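PDB 2QCV: 5-dehydro-2-deoxygluconokinase from Bacillus halodurans C-125, which probably phosphorylates 5-dehydro-2-deoxy-D-gluconate with ATP, a step of myo-inositol breakdown, as a member of the PfkB family of carbohydrate kinases. Local coordinates for residues K41-I52 with F75-V85; F63-G73 with N89-T99. All coordinates share one frame; numbering follows the deposited sequence.

Contact 1 of 2, residues K41-I52 with F75-V85; sequences KYVGGSPANIVI and FIESYMRGVGV
Lys41 lies across one face of the Phe75 ring. Its CE sits over the middle of the ring, 3.6 Å from the centroid, as a CH-pi contact. The ammonium nitrogen NZ is 4.1 Å from the same centroid, so a cation-pi interaction adds to it. The bend at chi3 (72°) of an otherwise extended lysine chain keeps both atoms over the ring. On the opposite face of Phe75 lies CB of Tyr79, off centre toward the rim. The carbonyl carbon of Tyr42 meets the ring edge.

Val43 uses a single branch. Its CG2 reaches Tyr79 CD2 at 3.6 Å and also touches Phe75 CE2 and Ile76. Ile52 brings CD1 to the edge of the Tyr79 ring, 3.9 Å from CE2, while its CG2 meets CG2 of Val83. Deeper in, the selenomethionine Met80 turns its CE against Val51 CG2. At 3.4 Å this carbon pair is tighter than usual. The same Val51 branch touches Val85 CG1 at 3.9 Å.

The axes of helix 46-52 and helix 75-82 lie at 26° to each other and come within 11.0 Å, and strand 41-44 crosses the second helix at 77°. Gly84 ends that helix in a Schellman motif, with Val85 N bonded to Met80 O, which turns Val85 back toward Val51. Phe63 of strand 61-67 packs on both Val51 and Met80. Lys41 NZ also donates to Thr36 O of the second subunit, and Met37 of that subunit packs on Phe75.

No hydrogen bond joins the two segments. Apolar packing holds them, with one charged group over a ring at the subunit interface. The ammonium charge is thus probably shared between the ring face and a backbone carbonyl oxygen of the second subunit.

Contact 2 of 2, residues F63-G73 with N89-T99; sequences FIGKIADDQHG and NLVVDQEGHKT
The Phe63 ring is met obliquely by Leu90, whose CD2 is 3.4 Å from Phe63 CD2. The His97 ring has Glu95 O over the centre of one face, and Asp93 OD2 and Glu95 OE2 lie at its edge. ND1 donates to Asp93 OD2 at 2.7 Å, almost in the ring plane, and the ring also stacks with Tyr125.

Asp93 organises the loop after strand 90-92. Its OD1 accepts Glu95 N, forming an Asx turn, and also His97 N. These two donors come from opposite faces of the carboxylate plane. With the ND1 bond, three donors fix its rotation. Lys66 passes obliquely across it, its CD 3.7 Å from Asp93 OD2. The lysine chain is extended as far as CD, then bends at chi3 (-80°), which brings CE against Val91 CG1. Its NZ does not form a salt bridge with Asp93. A water joins NZ, Asp93 OD2 and Glu95 OE2, while NZ also bonds Tyr125 O and pairs with Glu130.

The backbones form a parallel ladder. Val91 N donates to Gly65 O, Ile67 N to Val91 O at 2.9 Å, and Asp93 N to Ile67 O at 2.8 Å. Ile67, Leu90 and Val92 share the face opposite Lys66 and Val91.

Farther on, Thr99 OG1 touches Ala68 CB at 3.3 Å and His72 CB. A water links this hydroxyl to Ala68 N. Another water donates to Asp70 OD2 and accepts from Thr99 N. Asp70 is the N-cap of helix 71-82, taking Gly73 N on OD1 at 3.1 Å.

Strands 61-67 and 90-92 with helix 71-82 form a beta-alpha-beta unit at one end of the large sheet, where 90-92 is the edge strand within this chain. Glu77 of the helix touches Ile67 and Leu90, Leu126 packs on Val91, and His72 meets Phe103 of the second subunit edge-to-face.

Both contacts use helix 71-82. Contact 2 holds its N-terminal end and the two strands it connects, while contact 1 packs its later turns against strand 38-44 and helix 46-56. Contact 1 is buried, and its centre is about 13 Å from the centre of the chain, against about 20 Å for contact 2. It relies on apolar contacts. Contact 2 is partly buried at the sheet border and relies on backbone bonds, a carboxylate and waters. Their centres are about 13 Å apart, and they touch directly: Phe63 packs on Pro47 and Ala48, and Ile76 on Thr99. Their segments alternate along the chain. Each also reaches the second subunit.

Contact 1 of 2, residues K41-I52 with F75-V85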
loop_
_atom_site.group_PDB
_atom_site.type_symbol
_atom_site.label_atom_id
_atom_site.label_comp_id
_atom_site.label_asym_id
_atom_site.label_seq_id
_atom_site.Cartn_x
_atom_site.Cartn_y
_atom_site.Cartn_z
ATOM N N LYS A 41 -25.579 -16.423 -8.669
ATOM C CA LYS A 41 -24.306 -16.070 -9.296
ATOM C C LYS A 41 -24.442 -15.869 -10.805
ATOM O O LYS A 41 -24.875 -16.773 -11.534
ATOM C CB LYS A 41 -23.306 -17.190 -9.054
ATOM C CG LYS A 41 -21.900 -16.901 -9.454
ATOM C CD LYS A 41 -20.990 -18.074 -9.222
ATOM C CE LYS A 41 -21.248 -19.182 -10.227
ATOM N NZ LYS A 41 -20.359 -20.347 -10.028
ATOM N N TYR A 42 -24.031 -14.688 -11.263
ATOM C CA TYR A 42 -24.015 -14.345 -12.679
ATOM C C TYR A 42 -22.676 -13.696 -13.032
ATOM O O TYR A 42 -21.954 -13.197 -12.158
ATOM C CB TYR A 42 -25.130 -13.364 -12.999
ATOM C CG TYR A 42 -26.485 -13.939 -12.861
ATOM C CD1 TYR A 42 -27.042 -14.690 -13.880
ATOM C CD2 TYR A 42 -27.223 -13.736 -11.723
ATOM C CE1 TYR A 42 -28.292 -15.227 -13.752
ATOM C CE2 TYR A 42 -28.470 -14.273 -11.586
ATOM C CZ TYR A 42 -28.995 -15.022 -12.590
ATOM O OH TYR A 42 -30.255 -15.536 -12.448
ATOM N N VAL A 43 -22.341 -13.684 -14.321
ATOM C CA VAL A 43 -21.232 -12.847 -14.771
ATOM C C VAL A 43 -21.784 -11.412 -14.784
ATOM O O VAL A 43 -22.921 -11.156 -15.251
ATOM C CB VAL A 43 -20.728 -13.206 -16.195
ATOM C CG1 VAL A 43 -19.648 -12.195 -16.660
ATOM C CG2 VAL A 43 -20.224 -14.660 -16.254
ATOM N N GLY A 44 -20.983 -10.475 -14.324
ATOM C CA GLY A 44 -21.333 -9.041 -14.443
ATOM C C GLY A 44 -20.150 -8.215 -14.877
ATOM O O GLY A 44 -19.135 -8.759 -15.321
ATOM N N GLY A 45 -20.293 -6.894 -14.769
ATOM C CA GLY A 45 -19.278 -5.981 -15.256
ATOM C C GLY A 45 -19.813 -5.438 -16.549
ATOM O O GLY A 45 -20.259 -6.198 -17.421
ATOM N N SER A 46 -19.764 -4.115 -16.699
ATOM C CA SER A 46 -20.341 -3.473 -17.906
ATOM C C SER A 46 -19.869 -4.027 -19.268
ATOM O O SER A 46 -20.716 -4.444 -20.054
ATOM C CB SER A 46 -20.183 -1.960 -17.833
ATOM O OG SER A 46 -20.518 -1.396 -19.076
ATOM N N PRO A 47 -18.544 -4.045 -19.561
ATOM C CA PRO A 47 -18.176 -4.608 -20.865
ATOM C C PRO A 47 -18.482 -6.094 -21.060
ATOM O O PRO A 47 -18.803 -6.497 -22.165
ATOM C CB PRO A 47 -16.684 -4.314 -20.993
ATOM C CG PRO A 47 -16.218 -4.009 -19.633
ATOM C CD PRO A 47 -17.377 -3.544 -18.820
ATOM N N ALA A 48 -18.372 -6.899 -20.013
ATOM C CA ALA A 48 -18.810 -8.286 -20.039
ATOM C C ALA A 48 -20.287 -8.426 -20.389
ATOM O O ALA A 48 -20.679 -9.225 -21.267
ATOM C CB ALA A 48 -18.467 -8.998 -18.662
ATOM N N ASN A 49 -21.133 -7.666 -19.705
ATOM C CA ASN A 49 -22.558 -7.665 -19.986
ATOM C C ASN A 49 -22.845 -7.271 -21.425
ATOM O O ASN A 49 -23.757 -7.811 -22.064
ATOM C CB ASN A 49 -23.291 -6.659 -19.082
ATOM C CG ASN A 49 -23.397 -7.105 -17.683
ATOM O OD1 ASN A 49 -23.263 -8.306 -17.366
ATOM N ND2 ASN A 49 -23.632 -6.125 -16.785
ATOM N N ILE A 50 -22.096 -6.294 -21.924
ATOM C CA ILE A 50 -22.332 -5.801 -23.285
ATOM C C ILE A 50 -21.984 -6.924 -24.284
ATOM O O ILE A 50 -22.749 -7.181 -25.214
ATOM C CB ILE A 50 -21.550 -4.499 -23.594
ATOM C CG1 ILE A 50 -22.124 -3.352 -22.763
ATOM C CG2 ILE A 50 -21.631 -4.126 -25.117
ATOM C CD1 ILE A 50 -21.300 -2.044 -22.841
ATOM N N VAL A 51 -20.864 -7.605 -24.092
ATOM C CA VAL A 51 -20.523 -8.700 -25.027
ATOM C C VAL A 51 -21.429 -9.928 -24.895
ATOM O O VAL A 51 -21.734 -10.550 -25.895
ATOM C CB VAL A 51 -19.037 -9.128 -25.071
ATOM C CG1 VAL A 51 -18.155 -7.920 -25.528
ATOM C CG2 VAL A 51 -18.558 -9.773 -23.764
ATOM N N ILE A 52 -21.862 -10.260 -23.692
ATOM C CA ILE A 52 -22.809 -11.361 -23.502
ATOM C C ILE A 52 -24.159 -11.015 -24.147
ATOM O O ILE A 52 -24.786 -11.832 -24.859
ATOM C CB ILE A 52 -23.000 -11.671 -22.015
ATOM C CG1 ILE A 52 -21.701 -12.226 -21.376
ATOM C CG2 ILE A 52 -24.148 -12.725 -21.818
ATOM C CD1 ILE A 52 -21.697 -12.257 -19.794
ATOM N N PHE A 75 -15.397 -19.765 -13.820
ATOM C CA PHE A 75 -16.798 -19.629 -14.166
ATOM C C PHE A 75 -17.049 -18.553 -15.222
ATOM O O PHE A 75 -17.825 -18.767 -16.166
ATOM C CB PHE A 75 -17.651 -19.344 -12.937
ATOM C CG PHE A 75 -19.023 -18.861 -13.264
ATOM C CD1 PHE A 75 -19.989 -19.728 -13.754
ATOM C CD2 PHE A 75 -19.350 -17.500 -13.102
ATOM C CE1 PHE A 75 -21.244 -19.265 -14.083
ATOM C CE2 PHE A 75 -20.609 -17.030 -13.416
ATOM C CZ PHE A 75 -21.561 -17.897 -13.902
ATOM N N ILE A 76 -16.432 -17.396 -15.037
ATOM C CA ILE A 76 -16.588 -16.273 -15.971
ATOM C C ILE A 76 -16.129 -16.734 -17.357
ATOM O O ILE A 76 -16.844 -16.542 -18.335
ATOM C CB ILE A 76 -15.779 -15.037 -15.529
ATOM C CG1 ILE A 76 -16.456 -14.298 -14.353
ATOM C CG2 ILE A 76 -15.623 -14.033 -16.681
ATOM C CD1 ILE A 76 -15.534 -13.443 -13.501
ATOM N N GLU A 77 -14.963 -17.372 -17.442
ATOM C CA GLU A 77 -14.467 -17.832 -18.752
ATOM C C GLU A 77 -15.407 -18.865 -19.363
ATOM O O GLU A 77 -15.744 -18.794 -20.535
ATOM C CB GLU A 77 -13.051 -18.426 -18.640
ATOM C CG GLU A 77 -12.388 -18.764 -19.987
ATOM C CD GLU A 77 -12.885 -20.047 -20.634
ATOM O OE1 GLU A 77 -13.277 -21.020 -19.909
ATOM O OE2 GLU A 77 -12.907 -20.096 -21.898
ATOM N N SER A 78 -15.831 -19.842 -18.563
ATOM C CA SER A 78 -16.671 -20.909 -19.060
ATOM C C SER A 78 -18.046 -20.432 -19.500
ATOM O O SER A 78 -18.573 -20.906 -20.515
ATOM C CB SER A 78 -16.777 -22.018 -18.014
ATOM O OG SER A 78 -15.475 -22.514 -17.751
ATOM N N TYR A 79 -18.631 -19.506 -18.735
ATOM C CA TYR A 79 -19.916 -18.924 -19.073
ATOM C C TYR A 79 -19.844 -18.111 -20.376
ATOM O O TYR A 79 -20.665 -18.284 -21.283
ATOM C CB TYR A 79 -20.434 -18.006 -17.953
ATOM C CG TYR A 79 -21.813 -17.480 -18.296
ATOM C CD1 TYR A 79 -22.947 -18.230 -18.029
ATOM C CD2 TYR A 79 -21.976 -16.279 -18.953
ATOM C CE1 TYR A 79 -24.207 -17.773 -18.389
ATOM C CE2 TYR A 79 -23.224 -15.824 -19.320
ATOM C CZ TYR A 79 -24.336 -16.585 -19.040
ATOM O OH TYR A 79 -25.581 -16.110 -19.390
HETATM N N MSE A 80 -18.892 -17.178 -20.456
HETATM C CA MSE A 80 -18.744 -16.380 -21.666
HETATM C C MSE A 80 -18.514 -17.246 -22.900
HETATM O O MSE A 80 -19.143 -17.030 -23.928
HETATM C CB MSE A 80 -17.619 -15.363 -21.456
HETATM C CG MSE A 80 -17.995 -14.371 -20.384
HETATM SE SE MSE A 80 -16.589 -13.004 -20.092
HETATM C CE MSE A 80 -17.250 -11.802 -21.420
ATOM N N ARG A 81 -17.632 -18.237 -22.795
ATOM C CA ARG A 81 -17.389 -19.170 -23.872
ATOM C C ARG A 81 -18.665 -19.931 -24.239
ATOM O O ARG A 81 -18.979 -20.124 -25.417
ATOM C CB ARG A 81 -16.294 -20.158 -23.490
ATOM C CG ARG A 81 -16.041 -21.209 -24.572
ATOM C CD ARG A 81 -14.681 -21.811 -24.448
ATOM N NE ARG A 81 -14.367 -22.145 -23.067
ATOM C CZ ARG A 81 -14.778 -23.229 -22.427
ATOM N NH1 ARG A 81 -15.524 -24.140 -23.035
ATOM N NH2 ARG A 81 -14.433 -23.402 -21.153
ATOM N N GLY A 82 -19.414 -20.328 -23.225
ATOM C CA GLY A 82 -20.631 -21.100 -23.439
ATOM C C GLY A 82 -21.719 -20.301 -24.125
ATOM O O GLY A 82 -22.569 -20.887 -24.763
ATOM N N VAL A 83 -21.730 -18.968 -23.988
ATOM C CA VAL A 83 -22.697 -18.148 -24.708
ATOM C C VAL A 83 -22.143 -17.562 -26.022
ATOM O O VAL A 83 -22.795 -16.730 -26.673
ATOM C CB VAL A 83 -23.311 -17.011 -23.849
ATOM C CG1 VAL A 83 -24.003 -17.591 -22.690
ATOM C CG2 VAL A 83 -22.251 -15.972 -23.399
ATOM N N GLY A 84 -20.941 -17.995 -26.404
ATOM C CA GLY A 84 -20.434 -17.757 -27.748
ATOM C C GLY A 84 -19.485 -16.570 -27.810
ATOM O O GLY A 84 -19.131 -16.130 -28.901
ATOM N N VAL A 85 -19.052 -16.051 -26.661
ATOM C CA VAL A 85 -18.040 -14.980 -26.656
ATOM C C VAL A 85 -16.657 -15.620 -26.796
ATOM O O VAL A 85 -16.389 -16.620 -26.156
ATOM C CB VAL A 85 -18.107 -14.108 -25.379
ATOM C CG1 VAL A 85 -17.033 -13.024 -25.397
ATOM C CG2 VAL A 85 -19.460 -13.448 -25.222
#

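Contact 2 of 2, residues F63-G73 with N89-T99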
loop_
_atom_site.group_PDB
_atom_site.type_symbol
_atom_site.label_atom_id
_atom_site.label_comp_id
_atom_site.label_asym_id
_atom_site.label_seq_id
_atom_site.Cartn_x
_atom_site.Cartn_y
_atom_site.Cartn_z
ATOM N N PHE A 63 -13.220 -10.369 -26.196
ATOM C CA PHE A 63 -13.022 -9.703 -24.912
ATOM C C PHE A 63 -11.538 -9.646 -24.560
ATOM O O PHE A 63 -10.804 -10.627 -24.757
ATOM C CB PHE A 63 -13.793 -10.429 -23.781
ATOM C CG PHE A 63 -14.074 -9.555 -22.568
ATOM C CD1 PHE A 63 -15.124 -8.700 -22.558
ATOM C CD2 PHE A 63 -13.268 -9.604 -21.455
ATOM C CE1 PHE A 63 -15.395 -7.898 -21.445
ATOM C CE2 PHE A 63 -13.519 -8.801 -20.377
ATOM C CZ PHE A 63 -14.599 -7.941 -20.379
ATOM N N ILE A 64 -11.130 -8.503 -24.030
ATOM C CA ILE A 64 -9.795 -8.304 -23.448
ATOM C C ILE A 64 -9.995 -7.996 -21.987
ATOM O O ILE A 64 -10.553 -6.958 -21.620
ATOM C CB ILE A 64 -8.987 -7.184 -24.138
ATOM C CG1 ILE A 64 -8.838 -7.496 -25.648
ATOM C CG2 ILE A 64 -7.586 -7.021 -23.471
ATOM C CD1 ILE A 64 -8.392 -6.310 -26.481
ATOM N N GLY A 65 -9.584 -8.923 -21.124
ATOM C CA GLY A 65 -9.697 -8.668 -19.696
ATOM C C GLY A 65 -8.916 -9.661 -18.858
ATOM O O GLY A 65 -8.460 -10.687 -19.366
ATOM N N LYS A 66 -8.756 -9.319 -17.587
ATOM C CA LYS A 66 -8.053 -10.155 -16.639
ATOM C C LYS A 66 -9.021 -10.733 -15.634
ATOM O O LYS A 66 -9.926 -10.037 -15.138
ATOM C CB LYS A 66 -6.952 -9.387 -15.959
ATOM C CG LYS A 66 -6.148 -10.175 -14.929
ATOM C CD LYS A 66 -4.803 -9.533 -14.584
ATOM C CE LYS A 66 -3.725 -9.823 -15.650
ATOM N NZ LYS A 66 -2.435 -9.073 -15.348
ATOM N N ILE A 67 -8.826 -12.022 -15.380
ATOM C CA ILE A 67 -9.675 -12.799 -14.474
ATOM C C ILE A 67 -8.811 -13.488 -13.391
ATOM O O ILE A 67 -7.620 -13.722 -13.576
ATOM C CB ILE A 67 -10.517 -13.862 -15.245
ATOM C CG1 ILE A 67 -9.629 -14.832 -16.035
ATOM C CG2 ILE A 67 -11.563 -13.187 -16.145
ATOM C CD1 ILE A 67 -10.348 -16.050 -16.703
ATOM N N ALA A 68 -9.429 -13.808 -12.264
ATOM C CA ALA A 68 -8.744 -14.463 -11.134
ATOM C C ALA A 68 -8.439 -15.928 -11.459
ATOM O O ALA A 68 -9.116 -16.571 -12.256
ATOM C CB ALA A 68 -9.628 -14.358 -9.864
ATOM N N ASP A 69 -7.394 -16.436 -10.848
ATOM C CA ASP A 69 -7.014 -17.843 -10.949
ATOM C C ASP A 69 -7.732 -18.640 -9.892
ATOM O O ASP A 69 -7.107 -19.161 -8.951
ATOM C CB ASP A 69 -5.518 -17.940 -10.745
ATOM C CG ASP A 69 -4.965 -19.297 -11.069
ATOM O OD1 ASP A 69 -5.621 -20.071 -11.792
ATOM O OD2 ASP A 69 -3.872 -19.579 -10.566
ATOM N N ASP A 70 -9.032 -18.743 -10.048
ATOM C CA ASP A 70 -9.887 -19.420 -9.092
ATOM C C ASP A 70 -11.228 -19.772 -9.711
ATOM O O ASP A 70 -11.453 -19.566 -10.918
ATOM C CB ASP A 70 -10.039 -18.588 -7.809
ATOM C CG ASP A 70 -10.788 -17.269 -8.003
ATOM O OD1 ASP A 70 -11.646 -17.103 -8.887
ATOM O OD2 ASP A 70 -10.511 -16.349 -7.211
ATOM N N GLN A 71 -12.133 -20.308 -8.889
ATOM C CA GLN A 71 -13.447 -20.756 -9.388
ATOM C C GLN A 71 -14.306 -19.645 -9.944
ATOM O O GLN A 71 -15.125 -19.877 -10.828
ATOM C CB GLN A 71 -14.235 -21.496 -8.317
ATOM C CG GLN A 71 -13.516 -22.744 -7.799
ATOM C CD GLN A 71 -12.673 -22.500 -6.583
ATOM O OE1 GLN A 71 -12.031 -21.468 -6.457
ATOM N NE2 GLN A 71 -12.640 -23.493 -5.670
ATOM N N HIS A 72 -14.146 -18.427 -9.446
ATOM C CA HIS A 72 -14.921 -17.349 -10.018
ATOM C C HIS A 72 -14.390 -16.966 -11.425
ATOM O O HIS A 72 -15.166 -16.806 -12.358
ATOM C CB HIS A 72 -14.930 -16.143 -9.083
ATOM C CG HIS A 72 -15.814 -16.307 -7.889
ATOM N ND1 HIS A 72 -16.842 -17.222 -7.840
ATOM C CD2 HIS A 72 -15.869 -15.617 -6.725
ATOM C CE1 HIS A 72 -17.453 -17.132 -6.671
ATOM N NE2 HIS A 72 -16.897 -16.151 -5.985
ATOM N N GLY A 73 -13.082 -16.850 -11.567
ATOM C CA GLY A 73 -12.502 -16.581 -12.878
ATOM C C GLY A 73 -12.835 -17.692 -13.857
ATOM O O GLY A 73 -13.172 -17.428 -14.976
ATOM N N ASN A 89 -8.480 -14.070 -25.257
ATOM C CA ASN A 89 -7.673 -12.962 -24.730
ATOM C C ASN A 89 -8.073 -12.572 -23.305
ATOM O O ASN A 89 -7.808 -11.461 -22.811
ATOM C CB ASN A 89 -7.747 -11.778 -25.710
ATOM C CG ASN A 89 -6.775 -11.933 -26.885
ATOM O OD1 ASN A 89 -5.866 -11.131 -27.019
ATOM N ND2 ASN A 89 -6.967 -12.971 -27.737
ATOM N N LEU A 90 -8.715 -13.512 -22.611
ATOM C CA LEU A 90 -8.861 -13.400 -21.189
ATOM C C LEU A 90 -7.544 -13.858 -20.605
ATOM O O LEU A 90 -7.021 -14.908 -20.976
ATOM C CB LEU A 90 -9.966 -14.274 -20.669
ATOM C CG LEU A 90 -11.380 -13.905 -20.967
ATOM C CD1 LEU A 90 -12.302 -14.834 -20.119
ATOM C CD2 LEU A 90 -11.630 -12.459 -20.652
ATOM N N VAL A 91 -6.969 -13.065 -19.732
ATOM C CA VAL A 91 -5.695 -13.416 -19.135
ATOM C C VAL A 91 -5.912 -13.759 -17.672
ATOM O O VAL A 91 -6.636 -13.067 -16.957
ATOM C CB VAL A 91 -4.634 -12.290 -19.329
ATOM C CG1 VAL A 91 -5.164 -10.939 -18.907
ATOM C CG2 VAL A 91 -3.330 -12.610 -18.569
ATOM N N VAL A 92 -5.257 -14.818 -17.213
ATOM C CA VAL A 92 -5.404 -15.223 -15.809
ATOM C C VAL A 92 -4.352 -14.543 -14.936
ATOM O O VAL A 92 -3.145 -14.603 -15.183
ATOM C CB VAL A 92 -5.357 -16.730 -15.640
ATOM C CG1 VAL A 92 -5.514 -17.129 -14.165
ATOM C CG2 VAL A 92 -6.410 -17.358 -16.480
ATOM N N ASP A 93 -4.828 -13.848 -13.924
ATOM C CA ASP A 93 -3.983 -13.141 -12.975
ATOM C C ASP A 93 -3.145 -14.153 -12.210
ATOM O O ASP A 93 -3.660 -15.168 -11.764
ATOM C CB ASP A 93 -4.853 -12.364 -12.001
ATOM C CG ASP A 93 -4.056 -11.606 -10.953
ATOM O OD1 ASP A 93 -3.731 -12.173 -9.888
ATOM O OD2 ASP A 93 -3.777 -10.408 -11.176
ATOM N N GLN A 94 -1.858 -13.874 -12.085
ATOM C CA GLN A 94 -0.935 -14.793 -11.409
ATOM C C GLN A 94 -0.386 -14.204 -10.108
ATOM O O GLN A 94 0.634 -14.700 -9.615
ATOM C CB GLN A 94 0.245 -15.172 -12.332
ATOM C CG GLN A 94 -0.128 -15.825 -13.678
ATOM C CD GLN A 94 -0.829 -17.176 -13.532
ATOM O OE1 GLN A 94 -0.567 -17.939 -12.603
ATOM N NE2 GLN A 94 -1.724 -17.472 -14.461
ATOM N N GLU A 95 -1.052 -13.188 -9.552
ATOM C CA GLU A 95 -0.587 -12.475 -8.382
ATOM C C GLU A 95 -1.596 -12.560 -7.216
ATOM O O GLU A 95 -1.493 -11.800 -6.257
ATOM C CB GLU A 95 -0.291 -10.987 -8.667
ATOM C CG GLU A 95 0.637 -10.584 -9.827
ATOM C CD GLU A 95 0.642 -9.013 -10.050
ATOM O OE1 GLU A 95 1.205 -8.304 -9.185
ATOM O OE2 GLU A 95 0.063 -8.471 -11.065
ATOM N N GLY A 96 -2.558 -13.478 -7.287
ATOM C CA GLY A 96 -3.476 -13.698 -6.170
ATOM C C GLY A 96 -4.631 -12.716 -6.087
ATOM O O GLY A 96 -5.352 -12.682 -5.116
ATOM N N HIS A 97 -4.829 -11.902 -7.109
ATOM C CA HIS A 97 -5.948 -10.951 -7.086
ATOM C C HIS A 97 -7.303 -11.623 -7.280
ATOM O O HIS A 97 -7.437 -12.551 -8.055
ATOM C CB HIS A 97 -5.760 -9.855 -8.129
ATOM C CG HIS A 97 -4.511 -9.057 -7.929
ATOM N ND1 HIS A 97 -3.514 -8.994 -8.877
ATOM C CD2 HIS A 97 -4.083 -8.317 -6.873
ATOM C CE1 HIS A 97 -2.540 -8.223 -8.428
ATOM N NE2 HIS A 97 -2.855 -7.810 -7.213
ATOM N N LYS A 98 -8.293 -11.139 -6.543
ATOM C CA LYS A 98 -9.655 -11.667 -6.545
ATOM C C LYS A 98 -10.525 -10.991 -7.588
ATOM O O LYS A 98 -10.265 -9.860 -7.997
ATOM C CB LYS A 98 -10.299 -11.424 -5.168
ATOM C CG LYS A 98 -9.534 -11.977 -4.011
ATOM C CD LYS A 98 -9.554 -13.469 -3.975
ATOM C CE LYS A 98 -8.649 -13.960 -2.834
ATOM N NZ LYS A 98 -8.721 -15.393 -2.719
ATOM N N THR A 99 -11.587 -11.690 -7.981
ATOM C CA THR A 99 -12.606 -11.157 -8.861
ATOM C C THR A 99 -13.451 -10.119 -8.157
ATOM O O THR A 99 -13.839 -10.304 -7.002
ATOM C CB THR A 99 -13.542 -12.309 -9.350
ATOM O OG1 THR A 99 -12.758 -13.436 -9.793
ATOM C CG2 THR A 99 -14.511 -11.835 -10.474
HETATM O O HOH W 1 -11.157 -13.103 -25.070
HETATM O O HOH W 2 -1.667 -9.693 -12.642
HETATM O O HOH W 3 -12.197 -13.155 -12.327
HETATM O O HOH W 4 -6.021 -14.516 -9.105
HETATM O O HOH W 5 -12.238 -14.379 -7.298
#